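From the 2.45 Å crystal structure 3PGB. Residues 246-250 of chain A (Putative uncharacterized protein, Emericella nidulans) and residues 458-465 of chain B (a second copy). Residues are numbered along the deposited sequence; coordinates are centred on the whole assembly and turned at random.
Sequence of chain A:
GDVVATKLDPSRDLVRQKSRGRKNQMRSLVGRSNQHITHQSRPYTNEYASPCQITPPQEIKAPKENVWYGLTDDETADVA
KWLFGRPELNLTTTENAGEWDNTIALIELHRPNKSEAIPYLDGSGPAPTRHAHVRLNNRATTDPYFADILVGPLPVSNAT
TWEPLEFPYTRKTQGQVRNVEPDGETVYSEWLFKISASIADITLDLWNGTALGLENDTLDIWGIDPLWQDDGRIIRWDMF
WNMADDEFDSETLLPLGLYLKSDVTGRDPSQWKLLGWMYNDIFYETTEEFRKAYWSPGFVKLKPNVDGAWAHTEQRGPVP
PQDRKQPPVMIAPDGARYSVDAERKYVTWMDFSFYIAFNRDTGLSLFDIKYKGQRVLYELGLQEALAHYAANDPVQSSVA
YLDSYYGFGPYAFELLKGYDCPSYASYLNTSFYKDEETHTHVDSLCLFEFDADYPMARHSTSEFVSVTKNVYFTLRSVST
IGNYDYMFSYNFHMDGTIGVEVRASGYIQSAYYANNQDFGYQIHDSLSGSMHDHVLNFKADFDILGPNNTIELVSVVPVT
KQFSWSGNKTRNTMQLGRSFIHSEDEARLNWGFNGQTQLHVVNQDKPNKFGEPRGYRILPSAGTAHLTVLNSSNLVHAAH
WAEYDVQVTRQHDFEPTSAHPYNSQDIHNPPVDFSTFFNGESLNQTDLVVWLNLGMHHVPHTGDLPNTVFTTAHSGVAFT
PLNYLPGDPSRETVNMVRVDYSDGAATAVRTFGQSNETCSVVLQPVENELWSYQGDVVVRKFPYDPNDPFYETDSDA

Chain A, residues 246-250: DEFDS
Chain B (458-465) RHSTSEFV

Contact between an irregular segment of chain A, residues 246-250, and a strand-turn-strand segment of chain B, residues 458-465, in two copies of one protein; 257 Å² is buried, both sides summed. Chain A has no regular helix or strand here. In chain B, strand 458-460 leads into a turn at 461-463, and a second strand begins at Phe464(B). Chain A runs opposite to residues 458-463 of chain B, before the chain turns back at 464-465: the CA atoms of Glu247(A) and Glu463(B) lie 7.7 Å apart, and those of Asp249(A) and Thr461(B) 7.4 Å.

Asp249(A) has the most surface covered, 68 Å². Its backbone is at phi/psi -112/51, its CA-to-CB bond points toward chain B, and chi1 is t (-158°) with chi2 at 40°. This carries the carboxylate to His459(B), where NE2 donates a hydrogen bond to OD2 of Asp249(A), short at 2.5 Å and nearly straight (N-H...O 170°). The acceptor sits at the imidazole edge, near the ring plane, as a bond from a ring nitrogen requires. His459(B), with an extended backbone (-161/130), chi1 t (-177°) and chi2 59°, also points toward chain A; its ND1 is hydrogen-bonded elsewhere in the structure. The methyl CG2 of Thr461(B) packs 3.5 Å from the same OD2 of Asp249(A).

Glu247(A), 55 Å² covered, has a positive phi (68/30). Its side chain leaves sideways, with chi1 m (-71°), chi2 t (-155°) and chi3 103°, and approaches Glu463(B) no closer than 4.4 Å, from CG of Glu247(A) to OE1 of Glu463(B). The carbonyl O of Glu247(A) comes nearer, 3.8 Å from CE2 of Phe464(B), at an oblique position relative to the ring.

Phe464(B), 53 Å² covered, is extended (-156/161), with chi1 p (67°) and chi2 103°; its CA-to-CB bond points toward chain A, and the ring packs against the backbone of Glu247(A) to Asp249(A). CZ of Phe464(B) lies 4.0 Å from N of Asp249(A), which is at the ring edge, near its plane, and 4.2 Å from CA of Phe248(A), which is oblique to the ring. The CA-to-CB bond of Phe248(A) (-131/147; chi1 m, -71°) points away, so its contact is made by the backbone CA.

The turn is braced from within. N of Thr461(B) donates to O of Phe464(B) at 2.8 Å, while OG1 of Thr461(B), with chi1 p (72°), accepts from N of Glu463(B) at 3.1 Å and from N of Phe464(B) at 3.0 Å. Ser462(B) (-69/-11) and Glu463(B) (-120/-24) complete the bend.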

# COMPACT_ATOMS: atom_id res chain seq x y z
N ASP A 246 -7.24 -3.40 -37.39
CA ASP A 246 -6.12 -4.33 -37.54
C ASP A 246 -4.95 -3.93 -36.64
O ASP A 246 -4.55 -2.76 -36.62
CB ASP A 246 -5.65 -4.37 -39.00
CG ASP A 246 -6.72 -4.89 -39.95
OD1 ASP A 246 -7.60 -5.68 -39.51
OD2 ASP A 246 -6.68 -4.52 -41.15
N GLU A 247 -4.41 -4.89 -35.90
CA GLU A 247 -3.27 -4.65 -35.00
C GLU A 247 -3.61 -3.76 -33.78
O GLU A 247 -2.76 -3.04 -33.26
CB GLU A 247 -2.03 -4.12 -35.77
CG GLU A 247 -1.37 -5.19 -36.67
CD GLU A 247 0.12 -4.93 -36.93
OE1 GLU A 247 0.97 -5.62 -36.30
OE2 GLU A 247 0.43 -4.05 -37.76
N PHE A 248 -4.87 -3.84 -33.33
CA PHE A 248 -5.28 -3.31 -32.02
C PHE A 248 -6.09 -4.38 -31.27
O PHE A 248 -6.78 -5.18 -31.89
CB PHE A 248 -6.08 -2.03 -32.19
CG PHE A 248 -5.25 -0.85 -32.64
CD1 PHE A 248 -4.36 -0.23 -31.77
CD2 PHE A 248 -5.36 -0.36 -33.95
CE1 PHE A 248 -3.59 0.85 -32.18
CE2 PHE A 248 -4.60 0.72 -34.37
CZ PHE A 248 -3.71 1.33 -33.48
N ASP A 249 -5.98 -4.41 -29.95
CA ASP A 249 -6.63 -5.45 -29.14
C ASP A 249 -7.77 -4.87 -28.29
O ASP A 249 -7.86 -5.13 -27.08
CB ASP A 249 -5.59 -6.16 -28.26
CG ASP A 249 -6.04 -7.54 -27.81
OD1 ASP A 249 -6.64 -8.28 -28.62
OD2 ASP A 249 -5.77 -7.90 -26.65
N SER A 250 -8.66 -4.12 -28.93
CA SER A 250 -9.63 -3.30 -28.21
C SER A 250 -11.08 -3.81 -28.26
O SER A 250 -12.00 -3.08 -27.90
CB SER A 250 -9.57 -1.88 -28.77
OG SER A 250 -9.95 -1.85 -30.13
N ARG B 458 0.24 -1.50 -19.26
CA ARG B 458 0.74 -2.40 -20.29
C ARG B 458 -0.39 -3.16 -20.92
O ARG B 458 -1.47 -3.23 -20.36
CB ARG B 458 1.72 -3.41 -19.70
CG ARG B 458 1.05 -4.52 -18.92
CD ARG B 458 2.06 -5.45 -18.24
NE ARG B 458 3.23 -5.72 -19.07
CZ ARG B 458 3.24 -6.47 -20.17
NH1 ARG B 458 2.12 -7.05 -20.62
NH2 ARG B 458 4.37 -6.64 -20.83
N HIS B 459 -0.11 -3.72 -22.10
CA HIS B 459 -0.94 -4.78 -22.66
C HIS B 459 -0.22 -5.58 -23.73
O HIS B 459 0.35 -5.01 -24.66
CB HIS B 459 -2.24 -4.23 -23.24
CG HIS B 459 -3.14 -5.30 -23.75
ND1 HIS B 459 -3.62 -6.31 -22.94
CD2 HIS B 459 -3.63 -5.54 -24.99
CE1 HIS B 459 -4.38 -7.11 -23.66
NE2 HIS B 459 -4.40 -6.67 -24.90
N SER B 460 -0.27 -6.90 -23.60
CA SER B 460 0.38 -7.80 -24.56
C SER B 460 -0.62 -8.57 -25.42
O SER B 460 -1.76 -8.79 -25.02
CB SER B 460 1.29 -8.78 -23.82
OG SER B 460 2.30 -8.09 -23.12
N THR B 461 -0.19 -8.94 -26.62
CA THR B 461 -0.93 -9.87 -27.49
C THR B 461 0.07 -10.82 -28.13
O THR B 461 1.28 -10.71 -27.91
CB THR B 461 -1.73 -9.14 -28.60
OG1 THR B 461 -0.83 -8.62 -29.59
CG2 THR B 461 -2.56 -8.01 -28.03
N SER B 462 -0.43 -11.74 -28.95
CA SER B 462 0.43 -12.66 -29.71
C SER B 462 1.24 -11.95 -30.80
O SER B 462 2.15 -12.54 -31.38
CB SER B 462 -0.40 -13.77 -30.35
OG SER B 462 -1.27 -13.22 -31.33
N GLU B 463 0.91 -10.68 -31.07
CA GLU B 463 1.51 -9.92 -32.18
C GLU B 463 2.25 -8.64 -31.76
O GLU B 463 3.12 -8.17 -32.49
CB GLU B 463 0.41 -9.55 -33.18
CG GLU B 463 -0.36 -10.75 -33.71
CD GLU B 463 -1.41 -10.38 -34.74
OE1 GLU B 463 -1.72 -9.16 -34.88
OE2 GLU B 463 -1.94 -11.30 -35.40
N PHE B 464 1.90 -8.07 -30.61
CA PHE B 464 2.60 -6.89 -30.11
C PHE B 464 2.50 -6.72 -28.60
O PHE B 464 1.63 -7.29 -27.95
CB PHE B 464 2.09 -5.62 -30.79
CG PHE B 464 0.66 -5.28 -30.46
CD1 PHE B 464 0.37 -4.26 -29.56
CD2 PHE B 464 -0.39 -5.98 -31.05
CE1 PHE B 464 -0.95 -3.95 -29.24
CE2 PHE B 464 -1.71 -5.67 -30.75
CZ PHE B 464 -1.99 -4.65 -29.84
N VAL B 465 3.42 -5.93 -28.05
CA VAL B 465 3.39 -5.59 -26.64
C VAL B 465 3.59 -4.09 -26.48
O VAL B 465 4.34 -3.48 -27.25
CB VAL B 465 4.48 -6.35 -25.86
CG1 VAL B 465 4.50 -5.94 -24.39
CG2 VAL B 465 4.26 -7.85 -26.00